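Local coordinates for protein putative isochorismatase (Bordetella bronchiseptica, PDB 3UAO) that catalyses the hydrolysis of maleamate, releasing ammonia and maleate, in the bacterial degradation of nicotinate (vitamin B3), at residues H90-Y95 with E134-K139. Sequence-based numbering, arbitrary orientation.
Sequences HSRIVY and EYVVRK
His90 to Val94 and Tyr135 to Lys139 are joined by five backbone hydrogen bonds, from His90 N to Tyr135 O (2.6 Å) through to Val94 N to Lys139 O (2.8 Å), the last just beyond the end of strand 90-93. The axes of strands 90-93 and 135-139 run 27° apart, which makes this a parallel pair; it lies at the 135-139 edge of the chain's Rossmann-like parallel sheet. At its start, the His90 ring donates from NE2 to Glu134 OE1 (2.8 Å). The acceptor lies close to the ring plane, yet the nitrogen approaches 44° out of the carboxylate plane; Arg82 forms a salt bridge with Glu134 OE2. Arg92 and Arg138 share a face with His90 and Val136. Val136 CG1 packs 3.6 Å from Arg92 CD, and a bend at chi3 turns the Arg92 guanidinium alongside that of Arg138. The planes stand 70° apart with NH1 of Arg92 3.6 Å from NH2 of Arg138, and Glu117 bridges both groups through salt bridges, probably offsetting their like charges. On the opposite face, with Ser91, Val137 and Ile93, the Lys139 chain crosses so that CE lies 3.4 Å from Ser91 OG. Asp51 takes a hydrogen bond with Ser91 OG and a salt bridge from Lys139 NZ, which also bonds to Thr141 O and lies 3.3 Å from Ile93 CG1.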
ATOM      1  N   HIS A  90     -16.366  -0.294 -10.074  1.00 17.48           N
ATOM      2  CA  HIS A  90     -17.261   0.551  -9.314  1.00 17.00           C
ATOM      3  C   HIS A  90     -16.800   0.514  -7.853  1.00 15.89           C
ATOM      4  O   HIS A  90     -16.324  -0.507  -7.372  1.00 14.87           O
ATOM      5  CB  HIS A  90     -18.693   0.002  -9.398  1.00 18.20           C
ATOM      6  CG  HIS A  90     -19.156  -0.301 -10.791  1.00 19.50           C
ATOM      7  ND1 HIS A  90     -20.062   0.492 -11.460  1.00 23.60           N
ATOM      8  CD2 HIS A  90     -18.833  -1.304 -11.642  1.00 21.84           C
ATOM      9  CE1 HIS A  90     -20.287  -0.022 -12.663  1.00 25.84           C
ATOM     10  NE2 HIS A  90     -19.553  -1.113 -12.796  1.00 24.66           N
ATOM     11  N   SER A  91     -16.944   1.627  -7.158  1.00 14.67           N
ATOM     12  CA  SER A  91     -16.551   1.713  -5.778  1.00 14.07           C
ATOM     13  C   SER A  91     -17.813   1.984  -4.956  1.00 14.43           C
ATOM     14  O   SER A  91     -18.793   2.568  -5.427  1.00 14.44           O
ATOM     15  CB  SER A  91     -15.492   2.829  -5.592  1.00 14.21           C
ATOM     16  OG  SER A  91     -16.065   4.045  -5.145  1.00 12.60           O
ATOM     17  N   ARG A  92     -17.769   1.550  -3.712  1.00 14.10           N
ATOM     18  CA  ARG A  92     -18.855   1.769  -2.753  1.00 13.52           C
ATOM     19  C   ARG A  92     -18.178   1.953  -1.421  1.00 12.82           C
ATOM     20  O   ARG A  92     -17.195   1.264  -1.171  1.00 11.49           O
ATOM     21  CB  ARG A  92     -19.750   0.522  -2.633  1.00 13.75           C
ATOM     22  CG  ARG A  92     -20.520   0.133  -3.884  1.00 13.68           C
ATOM     23  CD  ARG A  92     -21.232  -1.184  -3.700  1.00 14.69           C
ATOM     24  NE  ARG A  92     -22.075  -1.123  -2.505  1.00 16.61           N
ATOM     25  CZ  ARG A  92     -22.428  -2.155  -1.741  1.00 14.39           C
ATOM     26  NH1 ARG A  92     -22.048  -3.392  -2.018  1.00 14.84           N
ATOM     27  NH2 ARG A  92     -23.159  -1.927  -0.678  1.00 14.70           N
ATOM     28  N   ILE A  93     -18.650   2.892  -0.590  1.00 12.98           N
ATOM     29  CA  ILE A  93     -18.212   2.968   0.799  1.00 12.32           C
ATOM     30  C   ILE A  93     -19.030   1.952   1.553  1.00 13.10           C
ATOM     31  O   ILE A  93     -20.271   1.896   1.410  1.00 14.33           O
ATOM     32  CB  ILE A  93     -18.334   4.377   1.385  1.00 13.24           C
ATOM     33  CG1 ILE A  93     -17.338   5.312   0.689  1.00 13.59           C
ATOM     34  CG2 ILE A  93     -17.980   4.420   2.892  1.00 13.29           C
ATOM     35  CD1 ILE A  93     -17.463   6.807   1.077  1.00 12.46           C
ATOM     36  N   VAL A  94     -18.330   1.063   2.267  1.00 12.97           N
ATOM     37  CA  VAL A  94     -18.961   0.050   3.123  1.00 12.81           C
ATOM     38  C   VAL A  94     -18.205  -0.132   4.437  1.00 13.12           C
ATOM     39  O   VAL A  94     -17.021  -0.489   4.449  1.00 12.83           O
ATOM     40  CB  VAL A  94     -19.018  -1.306   2.438  1.00 13.15           C
ATOM     41  CG1 VAL A  94     -19.470  -2.405   3.455  1.00 13.64           C
ATOM     42  CG2 VAL A  94     -19.918  -1.281   1.206  1.00 12.65           C
ATOM     43  N   TYR A  95     -18.890   0.092   5.549  1.00 14.44           N
ATOM     44  CA  TYR A  95     -18.386  -0.307   6.874  1.00 14.65           C
ATOM     45  C   TYR A  95     -19.087  -1.573   7.351  1.00 15.70           C
ATOM     46  O   TYR A  95     -20.152  -1.928   6.833  1.00 14.72           O
ATOM     47  CB  TYR A  95     -18.639   0.793   7.887  1.00 14.84           C
ATOM     48  CG  TYR A  95     -17.775   2.037   7.703  1.00 15.34           C
ATOM     49  CD1 TYR A  95     -16.631   2.237   8.475  1.00 15.35           C
ATOM     50  CD2 TYR A  95     -18.125   3.013   6.811  1.00 14.93           C
ATOM     51  CE1 TYR A  95     -15.847   3.364   8.328  1.00 15.10           C
ATOM     52  CE2 TYR A  95     -17.327   4.163   6.644  1.00 14.74           C
ATOM     53  CZ  TYR A  95     -16.197   4.320   7.409  1.00 13.59           C
ATOM     54  OH  TYR A  95     -15.405   5.428   7.273  1.00 13.21           O
ATOM     55  N   GLU A 134     -17.258  -6.693 -14.035  1.00 25.12           N
ATOM     56  CA  GLU A 134     -16.998  -5.356 -13.581  1.00 23.39           C
ATOM     57  C   GLU A 134     -16.858  -5.411 -12.060  1.00 22.10           C
ATOM     58  O   GLU A 134     -17.693  -6.003 -11.364  1.00 21.21           O
ATOM     59  CB  GLU A 134     -18.140  -4.419 -13.973  1.00 23.97           C
ATOM     60  CG  GLU A 134     -18.320  -4.224 -15.470  1.00 24.03           C
ATOM     61  CD  GLU A 134     -19.476  -3.300 -15.803  1.00 24.38           C
ATOM     62  OE1 GLU A 134     -20.188  -2.850 -14.874  1.00 21.77           O
ATOM     63  OE2 GLU A 134     -19.673  -3.038 -17.010  1.00 25.81           O
ATOM     64  N   TYR A 135     -15.801  -4.770 -11.565  1.00 20.02           N
ATOM     65  CA  TYR A 135     -15.305  -5.007 -10.238  1.00 18.98           C
ATOM     66  C   TYR A 135     -15.898  -4.004  -9.290  1.00 18.85           C
ATOM     67  O   TYR A 135     -15.901  -2.800  -9.578  1.00 19.49           O
ATOM     68  CB  TYR A 135     -13.772  -4.901 -10.247  1.00 18.71           C
ATOM     69  CG  TYR A 135     -13.093  -5.160  -8.929  1.00 16.28           C
ATOM     70  CD1 TYR A 135     -13.491  -6.197  -8.103  1.00 15.70           C
ATOM     71  CD2 TYR A 135     -12.049  -4.383  -8.517  1.00 15.54           C
ATOM     72  CE1 TYR A 135     -12.875  -6.424  -6.902  1.00 13.76           C
ATOM     73  CE2 TYR A 135     -11.429  -4.613  -7.319  1.00 14.96           C
ATOM     74  CZ  TYR A 135     -11.840  -5.649  -6.521  1.00 15.53           C
ATOM     75  OH  TYR A 135     -11.201  -5.874  -5.308  1.00 16.52           O
ATOM     76  N   VAL A 136     -16.414  -4.491  -8.165  1.00 17.85           N
ATOM     77  CA  VAL A 136     -17.022  -3.630  -7.150  1.00 16.60           C
ATOM     78  C   VAL A 136     -16.042  -3.591  -6.015  1.00 16.08           C
ATOM     79  O   VAL A 136     -15.814  -4.577  -5.339  1.00 15.87           O
ATOM     80  CB  VAL A 136     -18.394  -4.168  -6.661  1.00 17.14           C
ATOM     81  CG1 VAL A 136     -19.051  -3.217  -5.674  1.00 13.76           C
ATOM     82  CG2 VAL A 136     -19.321  -4.461  -7.874  1.00 19.09           C
ATOM     83  N   VAL A 137     -15.426  -2.445  -5.816  1.00 16.41           N
ATOM     84  CA  VAL A 137     -14.470  -2.326  -4.772  1.00 16.01           C
ATOM     85  C   VAL A 137     -15.150  -1.597  -3.620  1.00 16.04           C
ATOM     86  O   VAL A 137     -15.838  -0.595  -3.812  1.00 15.74           O
ATOM     87  CB  VAL A 137     -13.135  -1.703  -5.265  1.00 16.31           C
ATOM     88  CG1 VAL A 137     -13.358  -0.582  -6.110  1.00 17.07           C
ATOM     89  CG2 VAL A 137     -12.282  -1.280  -4.099  1.00 16.74           C
ATOM     90  N   ARG A 138     -14.980  -2.173  -2.420  1.00 16.03           N
ATOM     91  CA  ARG A 138     -15.548  -1.667  -1.190  1.00 15.20           C
ATOM     92  C   ARG A 138     -14.458  -1.020  -0.415  1.00 14.69           C
ATOM     93  O   ARG A 138     -13.339  -1.525  -0.366  1.00 14.95           O
ATOM     94  CB  ARG A 138     -16.123  -2.794  -0.365  1.00 16.58           C
ATOM     95  CG  ARG A 138     -17.496  -3.306  -0.860  1.00 17.10           C
ATOM     96  CD  ARG A 138     -17.646  -4.778  -0.493  1.00 16.32           C
ATOM     97  NE  ARG A 138     -18.932  -5.316  -0.903  1.00 16.80           N
ATOM     98  CZ  ARG A 138     -19.151  -6.109  -1.960  1.00 16.95           C
ATOM     99  NH1 ARG A 138     -18.153  -6.503  -2.754  1.00 13.79           N
ATOM    100  NH2 ARG A 138     -20.399  -6.539  -2.200  1.00 17.05           N
ATOM    101  N   LYS A 139     -14.781   0.115   0.209  1.00 13.90           N
ATOM    102  CA  LYS A 139     -13.783   0.898   0.857  1.00 12.35           C
ATOM    103  C   LYS A 139     -14.402   1.538   2.074  1.00 13.01           C
ATOM    104  O   LYS A 139     -15.617   1.682   2.154  1.00 13.74           O
ATOM    105  CB  LYS A 139     -13.241   1.945  -0.127  1.00 12.23           C
ATOM    106  CG  LYS A 139     -14.225   3.087  -0.535  1.00 11.11           C
ATOM    107  CD  LYS A 139     -13.795   3.677  -1.864  1.00 11.81           C
ATOM    108  CE  LYS A 139     -14.542   4.966  -2.264  1.00 12.13           C
ATOM    109  NZ  LYS A 139     -14.653   5.956  -1.130  1.00 11.11           N
TER